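Local coordinates for protein fiber (PDB 5NBH) that forms the distal domain of the trimeric adenovirus fibre, binds N-acetylglucosamine and probably attaches the virion to receptors on the host cell, at residues F83-P88 and G149-M154; T91-R96 and A106-V111; T130-W135 and K214-G219; I184-N189 and S218-I223. All blocks are in the same frame, centred on the assembly; numbering follows the deposited sequence. Where two conformers were deposited one is given.

Contact 1 (F83-P88 and G149-M154); sequences FVYQTP and GRMQVM
An antiparallel strand pairing at the margin of the five-stranded sheet of the fibre head joins F83-P88 to G149-M154, with Tyr85 facing Val153 in a non-hydrogen-bonded pair and Gln86 facing Gln152 in a hydrogen-bonded one. Gln86 and Gln152 exchange two backbone bonds, Gln86 N to Gln152 O at 2.9 Å and Gln152 N to Gln86 O at 2.8 Å. Met154 N adds a third, reaching Val84 O at 3.0 Å. On the side of Tyr85 and Val153, the tyrosine ring receives Met151 CB over one face, 3.7 Å from its centroid. Met151 SD sits obliquely to the same ring, a Met-aromatic contact, while the chain bends at its last torsion (chi3 69°) and brings CE against Tyr85 O at 3.5 Å. Val153 CG2 packs against Tyr85 CD1. Water bridges the Tyr85 hydroxyl to Met151 O, and that hydroxyl also bonds Cys146 N. On the Gln86 side, OE1 rests against Met154 CB, and a water links this oxygen to Met154 O. Gln86 NE2 bonds the carbonyl oxygen of the following residue, Thr87, which helps fix the rotation of the amide. At the more exposed end, Pro88 CG lies above the guanidinium of Arg150 in one of that arginine's two conformers. Strand 103-113 flanks 83-88 on its other edge, where Tyr85 bonds Met110 and Thr87 bonds Ile108; Phe139 of strand 131-140 packs on Tyr85 and Met151, and Thr115 of a second subunit packs on Gln86 and Met154.

Contact 2 (T91-R96 and A106-V111); sequences TPMRLR and AHIQMV
Two backbone hydrogen bonds tie Met93 to Ala106, the one bridged pair of T91-R96 and A106-V111. Met93 N gives to Ala106 O at 2.8 Å, nearly straight at 167°; Ala106 N returns to Met93 O at the same 2.8 Å but more bent. The short strand segments 93-96 and 106-111 run at 112° to each other.

The aromatic contact is a CH-pi interaction: Pro92 CB stands over one face of the His107 imidazole, 3.8 Å from its centroid, and the proline and histidine side chains run alongside each other. His107 CG lies opposite the carbonyl carbon across the first torsion (chi1 -62°), which carries the imidazole to the proline.

Apolar contacts occupy the buried side. Met93 runs extended as far as its sulfur, and the bend at its last torsion turns CE toward Ile108 CD1, 4.0 Å away. Leu95 CD1 touches Ala106 CB at 3.8 Å. Leu137 of strand 131-140 packs on Met93, Leu95 and Ile108, and Ile121 covers Ala106 and Ile108.

This is the pairing of an antiparallel beta hairpin, strands 83-96 and 103-113, whose connection carries Asn97 and Glu102 of the N-acetylglucosamine site.

Contact 3 (T130-W135 and K214-G219); sequences TGTQTW and KSTTSG
Four successive antiparallel pairs, from Gly131 with Thr217 to Thr134 with Lys214, bind T130-W135 to K214-G219. The tight part is the buried side, where Gln133, Trp135, Ser215 and Thr217 gather. Ser215 OG takes the indole N-H of Trp135 NE1 at 3.0 Å, from a position near the ring plane at its edge. A chi1 of 49° sets that oxygen between the serine's own backbone N and carbonyl carbon, facing the indole. Of the backbone bonds, Thr217 N to Gly131 O is nearly straight, 2.9 Å at 171°, whereas Gln133 N to Ser215 O is short, 2.7 Å, but more bent. The return bond from Ser215 N to Gln133 O is weak.

The other side is looser and faces solvent. Thr132 OG1 and Thr216 OG1 share a hydrogen bond of 2.8 Å, while Thr132 CG2 lies against Lys214 CB. The extended Lys214 chain runs alongside Thr134, whose OG1 is joined by a water to the lysine NZ, weakly at the lysine end. At the far end of the contact, Gly219 N makes a weak bond to Thr130 OG1.

Strands 131-140 and 208-217 pair here at one margin of the four-stranded sheet, and Thr130, Thr132 and Gln133 belong to the N-acetylglucosamine site, which Asn97 and Glu102 complete.

Contact 4 (I184-N189 and S218-I223); sequences IVCSEN and SGCKPI
The flat carboxylate of Glu188 meets Lys221 NZ on the syn side of OE2, 26° out of its plane, in a salt bridge of 2.7 Å; the other oxygen, OE1, accepts from a water, and the same water accepts from the N-H of Lys221 N. Here the loop S218-I223, which carries the chain from the four-stranded sheet of the fibre head to strand 223-231, crosses the end of strand 179-188, the touching parts 185-188 and 220-223 running 100° apart. The glutamate reaches over because its CG stands opposite the backbone N (chi1 -171°) and the chain stays extended, while the lysine bends at its last torsion to turn NZ toward the carboxylate. That ammonium also has a weak bond to Asn128 OD1.

A second water gives to both Ser187 O and Lys221 O, each at 2.7 Å, and so bridges strand and loop, and Ser187 N makes a weak bond to Ile223 O. The isoleucine lies against the Ser187 carbonyl, its CB 3.3 Å from Ser187 O. Phe181 of a second subunit packs on Val185 and Ser187, whereas Pro222 packs on Gln133 of the sugar site. The two cysteines meet without a disulfide: Cys186 CB lies 3.8 Å from Cys220 SG.

Contacts 1 and 2 share strand 83-96 and are buried in the five-stranded sheet, contact 1 at its edge; in sequence, both segments of contact 2 fall between those of contact 1. Each combines backbone pairing with methionine, aliphatic and ring contacts. Contacts 3 and 4 sit farther out, their centres about 23 and 24 Å from the centre of the chain, and have Ser218 and Gly219 in common. Contact 3 is the most exposed and the richest in hydroxyls, as suits a sugar site, whereas contact 4 is buried but held by charge and water. Trp135 packs on Leu95 of contact 2 and Pro222 of contact 4, joining the two regions. Contacts 1, 2 and 4 also touch a second subunit.

Contact 1 (F83-P88 and G149-M154)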
loop_
_atom_site.group_PDB
_atom_site.type_symbol
_atom_site.label_atom_id
_atom_site.label_comp_id
_atom_site.label_asym_id
_atom_site.label_seq_id
_atom_site.Cartn_x
_atom_site.Cartn_y
_atom_site.Cartn_z
ATOM N N PHE A 83 1.348 -7.895 6.505
ATOM C CA PHE A 83 2.620 -8.214 7.168
ATOM C C PHE A 83 3.701 -7.311 6.624
ATOM O O PHE A 83 3.663 -6.978 5.449
ATOM C CB PHE A 83 3.020 -9.653 6.910
ATOM C CG PHE A 83 2.250 -10.643 7.737
ATOM C CD1 PHE A 83 2.475 -10.723 9.091
ATOM C CD2 PHE A 83 1.279 -11.442 7.172
ATOM C CE1 PHE A 83 1.765 -11.623 9.894
ATOM C CE2 PHE A 83 0.572 -12.368 7.968
ATOM C CZ PHE A 83 0.821 -12.445 9.317
ATOM N N VAL A 84 4.602 -6.874 7.476
ATOM C CA VAL A 84 5.721 -6.037 7.036
ATOM C C VAL A 84 7.037 -6.629 7.486
ATOM O O VAL A 84 7.245 -6.867 8.675
ATOM C CB VAL A 84 5.618 -4.580 7.566
ATOM C CG1 VAL A 84 6.718 -3.708 6.939
ATOM C CG2 VAL A 84 4.245 -3.983 7.294
ATOM N N TYR A 85 7.974 -6.818 6.536
ATOM C CA TYR A 85 9.334 -7.165 6.859
ATOM C C TYR A 85 10.173 -5.916 6.600
ATOM O O TYR A 85 10.142 -5.354 5.507
ATOM C CB TYR A 85 9.780 -8.331 5.993
ATOM C CG TYR A 85 11.058 -9.032 6.421
ATOM C CD1 TYR A 85 11.277 -9.413 7.757
ATOM C CD2 TYR A 85 12.067 -9.347 5.479
ATOM C CE1 TYR A 85 12.432 -10.052 8.153
ATOM C CE2 TYR A 85 13.198 -10.034 5.868
ATOM C CZ TYR A 85 13.395 -10.369 7.203
ATOM O OH TYR A 85 14.516 -11.026 7.638
ATOM N N GLN A 86 10.890 -5.452 7.612
ATOM C CA GLN A 86 11.540 -4.157 7.514
ATOM C C GLN A 86 12.798 -4.086 8.328
ATOM O O GLN A 86 12.951 -4.815 9.297
ATOM C CB GLN A 86 10.593 -3.070 8.001
ATOM C CG GLN A 86 10.183 -3.242 9.454
ATOM C CD GLN A 86 9.348 -2.101 9.959
ATOM O OE1 GLN A 86 8.140 -2.084 9.769
ATOM N NE2 GLN A 86 9.986 -1.172 10.656
ATOM N N THR A 87 13.645 -3.133 7.989
ATOM C CA THR A 87 14.758 -2.740 8.850
ATOM C C THR A 87 14.192 -2.134 10.151
ATOM O O THR A 87 13.169 -1.425 10.126
ATOM C CB THR A 87 15.684 -1.725 8.146
ATOM O OG1 THR A 87 14.901 -0.663 7.586
ATOM C CG2 THR A 87 16.486 -2.420 7.057
ATOM N N PRO A 88 14.852 -2.410 11.293
ATOM C CA PRO A 88 14.352 -1.853 12.545
ATOM C C PRO A 88 14.369 -0.363 12.579
ATOM O O PRO A 88 15.174 0.291 11.898
ATOM C CB PRO A 88 15.317 -2.436 13.615
ATOM C CG PRO A 88 16.015 -3.573 12.962
ATOM C CD PRO A 88 16.077 -3.207 11.507
ATOM N N GLY A 149 21.626 -7.923 6.174
ATOM C CA GLY A 149 21.559 -7.107 7.361
ATOM C C GLY A 149 20.327 -7.491 8.157
ATOM O O GLY A 149 19.590 -8.388 7.758
ATOM N N ARG A 150 20.079 -6.765 9.226
ATOM C CA ARG A 150 18.989 -7.121 10.128
ATOM C C ARG A 150 17.646 -6.551 9.634
ATOM O O ARG A 150 17.522 -5.354 9.393
ATOM C CB ARG A 150 19.289 -6.658 11.557
ATOM C CG ARG A 150 18.225 -7.059 12.586
ATOM C CD ARG A 150 18.693 -6.834 14.030
ATOM N NE ARG A 150 17.575 -6.515 14.928
ATOM C CZ ARG A 150 17.505 -5.410 15.674
ATOM N NH1 ARG A 150 18.487 -4.529 15.661
ATOM N NH2 ARG A 150 16.455 -5.192 16.441
ATOM N N MET A 151 16.667 -7.443 9.507
ATOM C CA MET A 151 15.272 -7.075 9.239
ATOM C C MET A 151 14.407 -7.871 10.217
ATOM O O MET A 151 14.854 -8.879 10.751
ATOM C CB MET A 151 14.895 -7.317 7.791
ATOM C CG MET A 151 15.705 -6.438 6.820
ATOM S SD MET A 151 15.213 -6.631 5.088
ATOM C CE MET A 151 13.573 -5.885 5.103
ATOM N N GLN A 152 13.188 -7.373 10.434
ATOM C CA GLN A 152 12.253 -7.865 11.445
ATOM C C GLN A 152 10.856 -7.849 10.864
ATOM O O GLN A 152 10.537 -6.953 10.106
ATOM C CB GLN A 152 12.248 -6.894 12.627
ATOM C CG GLN A 152 13.502 -6.989 13.442
ATOM C CD GLN A 152 13.554 -6.073 14.648
ATOM O OE1 GLN A 152 14.419 -6.252 15.506
ATOM N NE2 GLN A 152 12.643 -5.114 14.736
ATOM N N VAL A 153 10.029 -8.826 11.240
ATOM C CA VAL A 153 8.610 -8.747 10.937
ATOM C C VAL A 153 7.993 -7.891 12.070
ATOM O O VAL A 153 8.160 -8.211 13.249
ATOM C CB VAL A 153 7.937 -10.138 10.855
ATOM C CG1 VAL A 153 6.463 -9.986 10.485
ATOM C CG2 VAL A 153 8.632 -11.057 9.856
ATOM N N MET A 154 7.356 -6.789 11.698
ATOM C CA MET A 154 6.866 -5.776 12.637
ATOM C C MET A 154 5.345 -5.613 12.552
ATOM O O MET A 154 4.767 -5.401 11.470
ATOM C CB MET A 154 7.585 -4.469 12.318
ATOM C CG MET A 154 7.107 -3.208 13.017
ATOM S SD MET A 154 7.289 -3.260 14.802
ATOM C CE MET A 154 9.057 -3.116 15.015
HETATM O O HOH W 1 3.827 -7.401 10.263
HETATM O O HOH W 2 14.584 -11.998 9.942
HETATM O O HOH W 3 5.343 -2.545 10.360
#

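Contact 2 (T91-R96 and A106-V111)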
loop_
_atom_site.group_PDB
_atom_site.type_symbol
_atom_site.label_atom_id
_atom_site.label_comp_id
_atom_site.label_asym_id
_atom_site.label_seq_id
_atom_site.Cartn_x
_atom_site.Cartn_y
_atom_site.Cartn_z
ATOM N N THR A 91 17.556 1.697 12.521
ATOM C CA THR A 91 18.614 0.701 12.313
ATOM C C THR A 91 18.743 0.382 10.822
ATOM O O THR A 91 18.485 -0.747 10.373
ATOM C CB THR A 91 18.341 -0.552 13.146
ATOM O OG1 THR A 91 18.013 -0.151 14.485
ATOM C CG2 THR A 91 19.544 -1.494 13.162
ATOM N N PRO A 92 19.158 1.393 10.039
ATOM C CA PRO A 92 19.319 1.162 8.610
ATOM C C PRO A 92 20.414 0.136 8.319
ATOM O O PRO A 92 21.312 -0.053 9.127
ATOM C CB PRO A 92 19.690 2.541 8.069
ATOM C CG PRO A 92 20.351 3.222 9.200
ATOM C CD PRO A 92 19.663 2.721 10.434
ATOM N N MET A 93 20.299 -0.512 7.159
ATOM C CA MET A 93 21.203 -1.576 6.735
ATOM C C MET A 93 22.373 -0.978 5.958
ATOM O O MET A 93 22.182 -0.154 5.071
ATOM C CB MET A 93 20.436 -2.545 5.849
ATOM C CG MET A 93 21.194 -3.787 5.541
ATOM S SD MET A 93 20.237 -4.847 4.535
ATOM C CE MET A 93 18.799 -5.171 5.587
ATOM N N ARG A 94 23.575 -1.423 6.288
ATOM C CA ARG A 94 24.768 -0.985 5.581
ATOM C C ARG A 94 24.946 -1.841 4.331
ATOM O O ARG A 94 24.914 -3.098 4.423
ATOM C CB ARG A 94 25.964 -1.163 6.515
ATOM C CG ARG A 94 27.254 -0.600 5.969
ATOM C CD ARG A 94 27.043 0.859 5.674
ATOM N NE ARG A 94 28.268 1.597 5.826
ATOM C CZ ARG A 94 28.312 2.905 5.917
ATOM N NH1 ARG A 94 27.191 3.608 5.837
ATOM N NH2 ARG A 94 29.478 3.490 6.067
ATOM N N LEU A 95 25.045 -1.168 3.171
ATOM C CA LEU A 95 25.201 -1.789 1.870
ATOM C C LEU A 95 26.475 -1.292 1.213
ATOM O O LEU A 95 26.826 -0.136 1.347
ATOM C CB LEU A 95 24.025 -1.458 0.948
ATOM C CG LEU A 95 22.667 -1.909 1.480
ATOM C CD1 LEU A 95 21.571 -1.449 0.572
ATOM C CD2 LEU A 95 22.647 -3.404 1.633
ATOM N N ARG A 96 27.145 -2.184 0.519
ATOM C CA ARG A 96 28.332 -1.826 -0.278
ATOM C C ARG A 96 28.003 -1.888 -1.764
ATOM O O ARG A 96 27.317 -2.825 -2.226
ATOM C CB ARG A 96 29.453 -2.799 0.035
ATOM C CG ARG A 96 30.765 -2.457 -0.629
ATOM C CD ARG A 96 31.874 -3.360 -0.151
ATOM N NE ARG A 96 33.167 -2.957 -0.697
ATOM C CZ ARG A 96 34.347 -3.459 -0.344
ATOM N NH1 ARG A 96 34.432 -4.448 0.548
ATOM N NH2 ARG A 96 35.449 -3.000 -0.923
ATOM N N ALA A 106 20.488 1.978 4.251
ATOM C CA ALA A 106 19.186 1.833 3.647
ATOM C C ALA A 106 18.128 1.455 4.695
ATOM O O ALA A 106 18.360 0.585 5.519
ATOM C CB ALA A 106 19.254 0.799 2.534
ATOM N N HIS A 107 16.998 2.150 4.646
ATOM C CA HIS A 107 15.787 1.744 5.370
ATOM C C HIS A 107 14.920 1.027 4.365
ATOM O O HIS A 107 14.720 1.522 3.261
ATOM C CB HIS A 107 15.040 2.938 5.926
ATOM C CG HIS A 107 15.816 3.738 6.937
ATOM N ND1 HIS A 107 15.810 3.453 8.283
ATOM C CD2 HIS A 107 16.573 4.850 6.792
ATOM C CE1 HIS A 107 16.559 4.330 8.922
ATOM N NE2 HIS A 107 17.044 5.184 8.039
ATOM N N ILE A 108 14.441 -0.152 4.722
ATOM C CA ILE A 108 13.689 -0.999 3.803
ATOM C C ILE A 108 12.392 -1.476 4.434
ATOM O O ILE A 108 12.410 -1.949 5.590
ATOM C CB ILE A 108 14.510 -2.243 3.444
ATOM C CG1 ILE A 108 15.838 -1.830 2.785
ATOM C CG2 ILE A 108 13.776 -3.128 2.467
ATOM C CD1 ILE A 108 16.876 -2.919 2.857
ATOM N N GLN A 109 11.291 -1.380 3.688
ATOM C CA GLN A 109 10.030 -2.014 4.098
ATOM C C GLN A 109 9.483 -2.900 2.987
ATOM O O GLN A 109 9.477 -2.521 1.809
ATOM C CB GLN A 109 8.992 -0.986 4.479
ATOM C CG GLN A 109 9.435 -0.015 5.543
ATOM C CD GLN A 109 10.167 1.163 4.980
ATOM O OE1 GLN A 109 9.775 1.722 3.951
ATOM N NE2 GLN A 109 11.228 1.552 5.646
ATOM N N MET A 110 9.028 -4.094 3.343
ATOM C CA MET A 110 8.448 -5.012 2.407
ATOM C C MET A 110 7.055 -5.340 2.943
ATOM O O MET A 110 6.952 -6.033 3.928
ATOM C CB MET A 110 9.329 -6.235 2.289
ATOM C CG MET A 110 10.771 -5.844 2.024
ATOM S SD MET A 110 11.883 -7.232 1.837
ATOM C CE MET A 110 11.312 -7.917 0.323
ATOM N N VAL A 111 6.042 -4.796 2.295
ATOM C CA VAL A 111 4.644 -4.849 2.774
ATOM C C VAL A 111 3.839 -5.835 1.984
ATOM O O VAL A 111 3.635 -5.669 0.771
ATOM C CB VAL A 111 3.954 -3.459 2.749
ATOM C CG1 VAL A 111 2.572 -3.548 3.413
ATOM C CG2 VAL A 111 4.801 -2.408 3.445
#

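Contact 3 (T130-W135 and K214-G219)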
loop_
_atom_site.group_PDB
_atom_site.type_symbol
_atom_site.label_atom_id
_atom_site.label_comp_id
_atom_site.label_asym_id
_atom_site.label_seq_id
_atom_site.Cartn_x
_atom_site.Cartn_y
_atom_site.Cartn_z
ATOM N N THR A 130 29.854 8.967 -10.290
ATOM C CA THR A 130 29.391 9.048 -11.636
ATOM C C THR A 130 29.497 7.627 -12.190
ATOM O O THR A 130 30.606 7.062 -12.317
ATOM C CB THR A 130 30.237 10.041 -12.461
ATOM O OG1 THR A 130 30.107 11.342 -11.874
ATOM C CG2 THR A 130 29.771 10.092 -13.887
ATOM N N GLY A 131 28.345 7.053 -12.495
ATOM C CA GLY A 131 28.265 5.687 -12.959
ATOM C C GLY A 131 27.049 5.018 -12.362
ATOM O O GLY A 131 26.110 5.690 -11.991
ATOM N N THR A 132 27.074 3.694 -12.305
ATOM C CA THR A 132 25.915 2.918 -11.855
ATOM C C THR A 132 26.322 2.121 -10.637
ATOM O O THR A 132 27.321 1.390 -10.705
ATOM C CB THR A 132 25.394 2.008 -12.958
ATOM O OG1 THR A 132 24.914 2.824 -14.046
ATOM C CG2 THR A 132 24.252 1.106 -12.449
ATOM N N GLN A 133 25.576 2.255 -9.530
ATOM C CA GLN A 133 25.880 1.510 -8.288
ATOM C C GLN A 133 24.985 0.283 -8.206
ATOM O O GLN A 133 23.836 0.332 -8.647
ATOM C CB GLN A 133 25.660 2.346 -7.007
ATOM C CG GLN A 133 26.434 3.652 -6.972
ATOM C CD GLN A 133 25.770 4.761 -7.777
ATOM O OE1 GLN A 133 24.561 4.943 -7.708
ATOM N NE2 GLN A 133 26.564 5.529 -8.519
ATOM N N THR A 134 25.497 -0.789 -7.615
ATOM C CA THR A 134 24.752 -2.030 -7.478
ATOM C C THR A 134 24.568 -2.294 -6.009
ATOM O O THR A 134 25.547 -2.421 -5.273
ATOM C CB THR A 134 25.466 -3.236 -8.169
ATOM O OG1 THR A 134 25.553 -3.020 -9.580
ATOM C CG2 THR A 134 24.663 -4.492 -7.975
ATOM N N TRP A 135 23.298 -2.352 -5.574
ATOM C CA TRP A 135 22.939 -2.591 -4.191
ATOM C C TRP A 135 22.252 -3.942 -4.196
ATOM O O TRP A 135 21.226 -4.098 -4.874
ATOM C CB TRP A 135 21.996 -1.508 -3.656
ATOM C CG TRP A 135 22.454 -0.095 -3.965
ATOM C CD1 TRP A 135 21.904 0.743 -4.882
ATOM C CD2 TRP A 135 23.590 0.600 -3.415
ATOM N NE1 TRP A 135 22.596 1.915 -4.923
ATOM C CE2 TRP A 135 23.635 1.860 -4.026
ATOM C CE3 TRP A 135 24.564 0.277 -2.453
ATOM C CZ2 TRP A 135 24.612 2.808 -3.711
ATOM C CZ3 TRP A 135 25.561 1.224 -2.149
ATOM C CH2 TRP A 135 25.578 2.462 -2.767
ATOM N N LYS A 214 20.028 -1.168 -9.170
ATOM C CA LYS A 214 21.134 -0.434 -9.790
ATOM C C LYS A 214 20.737 1.009 -10.062
ATOM O O LYS A 214 19.898 1.283 -10.924
ATOM C CB LYS A 214 21.622 -1.126 -11.053
ATOM C CG LYS A 214 22.165 -2.510 -10.843
ATOM C CD LYS A 214 22.597 -3.180 -12.157
ATOM C CE LYS A 214 22.990 -4.612 -11.863
ATOM N NZ LYS A 214 23.621 -5.347 -13.005
ATOM N N SER A 215 21.344 1.915 -9.307
ATOM C CA SER A 215 21.092 3.340 -9.441
ATOM C C SER A 215 22.144 3.983 -10.344
ATOM O O SER A 215 23.345 3.653 -10.264
ATOM C CB SER A 215 21.124 4.008 -8.071
ATOM O OG SER A 215 22.261 3.672 -7.303
ATOM N N THR A 216 21.722 4.926 -11.168
ATOM C CA THR A 216 22.660 5.606 -12.090
ATOM C C THR A 216 22.743 7.077 -11.699
ATOM O O THR A 216 21.720 7.751 -11.585
ATOM C CB THR A 216 22.238 5.423 -13.529
ATOM O OG1 THR A 216 22.350 4.040 -13.848
ATOM C CG2 THR A 216 23.109 6.229 -14.480
ATOM N N THR A 217 23.961 7.547 -11.430
ATOM C CA THR A 217 24.192 8.930 -10.971
ATOM C C THR A 217 25.241 9.649 -11.871
ATOM O O THR A 217 26.029 8.994 -12.534
ATOM C CB THR A 217 24.606 8.995 -9.495
ATOM O OG1 THR A 217 25.880 8.347 -9.296
ATOM C CG2 THR A 217 23.554 8.293 -8.634
ATOM N N SER A 218 25.181 10.976 -11.893
ATOM C CA SER A 218 26.215 11.826 -12.492
ATOM C C SER A 218 26.619 12.882 -11.478
ATOM O O SER A 218 25.879 13.842 -11.246
ATOM C CB SER A 218 25.696 12.520 -13.743
ATOM O OG SER A 218 24.992 11.616 -14.558
ATOM N N GLY A 219 27.740 12.671 -10.806
ATOM C CA GLY A 219 28.297 13.688 -9.945
ATOM C C GLY A 219 27.856 13.645 -8.501
ATOM O O GLY A 219 28.611 14.065 -7.626
HETATM O O HOH W 4 26.178 -5.125 -10.941
#

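Contact 4 (I184-N189 and S218-I223)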
loop_
_atom_site.group_PDB
_atom_site.type_symbol
_atom_site.label_atom_id
_atom_site.label_comp_id
_atom_site.label_asym_id
_atom_site.label_seq_id
_atom_site.Cartn_x
_atom_site.Cartn_y
_atom_site.Cartn_z
ATOM N N ILE A 184 13.733 8.045 -10.315
ATOM C CA ILE A 184 14.137 8.453 -8.978
ATOM C C ILE A 184 14.726 9.838 -9.082
ATOM O O ILE A 184 15.150 10.254 -10.158
ATOM C CB ILE A 184 15.165 7.523 -8.289
ATOM C CG1 ILE A 184 16.414 7.271 -9.157
ATOM C CG2 ILE A 184 14.531 6.198 -7.963
ATOM C CD1 ILE A 184 17.630 6.818 -8.383
ATOM N N VAL A 185 14.698 10.528 -7.968
ATOM C CA VAL A 185 15.336 11.813 -7.845
ATOM C C VAL A 185 16.387 11.719 -6.754
ATOM O O VAL A 185 16.070 11.381 -5.614
ATOM C CB VAL A 185 14.333 12.941 -7.549
ATOM C CG1 VAL A 185 15.098 14.256 -7.356
ATOM C CG2 VAL A 185 13.349 13.111 -8.702
ATOM N N CYS A 186 17.628 12.058 -7.107
ATOM C CA CYS A 186 18.709 12.159 -6.160
ATOM C C CYS A 186 18.719 13.583 -5.594
ATOM O O CYS A 186 18.507 14.527 -6.336
ATOM C CB CYS A 186 20.056 11.836 -6.804
ATOM S SG CYS A 186 20.237 10.070 -7.173
ATOM N N SER A 187 18.965 13.702 -4.306
ATOM C CA SER A 187 19.033 14.997 -3.619
ATOM C C SER A 187 20.028 14.953 -2.494
ATOM O O SER A 187 20.565 13.898 -2.187
ATOM C CB SER A 187 17.646 15.363 -3.071
ATOM O OG SER A 187 17.225 14.527 -1.990
ATOM N N GLU A 188 20.286 16.088 -1.849
ATOM C CA GLU A 188 21.147 16.056 -0.687
ATOM C C GLU A 188 20.836 17.268 0.144
ATOM O O GLU A 188 20.789 18.363 -0.389
ATOM C CB GLU A 188 22.625 16.037 -1.079
ATOM C CG GLU A 188 23.539 15.779 0.108
ATOM C CD GLU A 188 25.018 15.741 -0.230
ATOM O OE1 GLU A 188 25.430 15.852 -1.409
ATOM O OE2 GLU A 188 25.783 15.599 0.734
ATOM N N ASN A 189 20.543 17.025 1.416
ATOM C CA ASN A 189 20.198 18.080 2.379
ATOM C C ASN A 189 19.064 18.961 1.866
ATOM O O ASN A 189 19.156 20.194 1.963
ATOM C CB ASN A 189 21.414 18.962 2.686
ATOM C CG ASN A 189 22.532 18.214 3.365
ATOM O OD1 ASN A 189 22.299 17.317 4.181
ATOM N ND2 ASN A 189 23.772 18.595 3.047
ATOM N N SER A 218 25.181 10.976 -11.893
ATOM C CA SER A 218 26.215 11.826 -12.492
ATOM C C SER A 218 26.619 12.882 -11.478
ATOM O O SER A 218 25.879 13.842 -11.246
ATOM C CB SER A 218 25.696 12.520 -13.743
ATOM O OG SER A 218 24.992 11.616 -14.558
ATOM N N GLY A 219 27.740 12.671 -10.806
ATOM C CA GLY A 219 28.297 13.688 -9.945
ATOM C C GLY A 219 27.856 13.645 -8.501
ATOM O O GLY A 219 28.611 14.065 -7.626
ATOM N N CYS A 220 26.684 13.081 -8.238
ATOM C CA CYS A 220 26.043 13.163 -6.940
ATOM C C CYS A 220 26.119 11.869 -6.155
ATOM O O CYS A 220 26.441 10.799 -6.670
ATOM C CB CYS A 220 24.576 13.609 -7.098
ATOM S SG CYS A 220 23.539 12.569 -8.144
ATOM N N LYS A 221 25.811 12.002 -4.883
ATOM C CA LYS A 221 25.636 10.868 -3.988
ATOM C C LYS A 221 24.332 10.173 -4.339
ATOM O O LYS A 221 23.352 10.830 -4.598
ATOM C CB LYS A 221 25.562 11.339 -2.547
ATOM C CG LYS A 221 26.817 12.042 -2.051
ATOM C CD LYS A 221 26.713 12.312 -0.569
ATOM C CE LYS A 221 27.975 12.931 -0.005
ATOM N NZ LYS A 221 28.015 14.388 -0.221
ATOM N N PRO A 222 24.309 8.838 -4.295
ATOM C CA PRO A 222 23.052 8.120 -4.522
ATOM C C PRO A 222 22.185 8.185 -3.262
ATOM O O PRO A 222 22.387 7.444 -2.319
ATOM C CB PRO A 222 23.506 6.705 -4.914
ATOM C CG PRO A 222 24.865 6.565 -4.297
ATOM C CD PRO A 222 25.474 7.940 -4.208
ATOM N N ILE A 223 21.287 9.156 -3.243
ATOM C CA ILE A 223 20.417 9.407 -2.117
ATOM C C ILE A 223 19.021 9.555 -2.701
ATOM O O ILE A 223 18.735 10.554 -3.332
ATOM C CB ILE A 223 20.801 10.695 -1.366
ATOM C CG1 ILE A 223 22.214 10.570 -0.824
ATOM C CG2 ILE A 223 19.804 10.963 -0.242
ATOM C CD1 ILE A 223 22.695 11.785 -0.043
HETATM O O HOH W 5 22.534 13.316 -4.013
HETATM O O HOH W 6 24.928 14.713 -4.015
#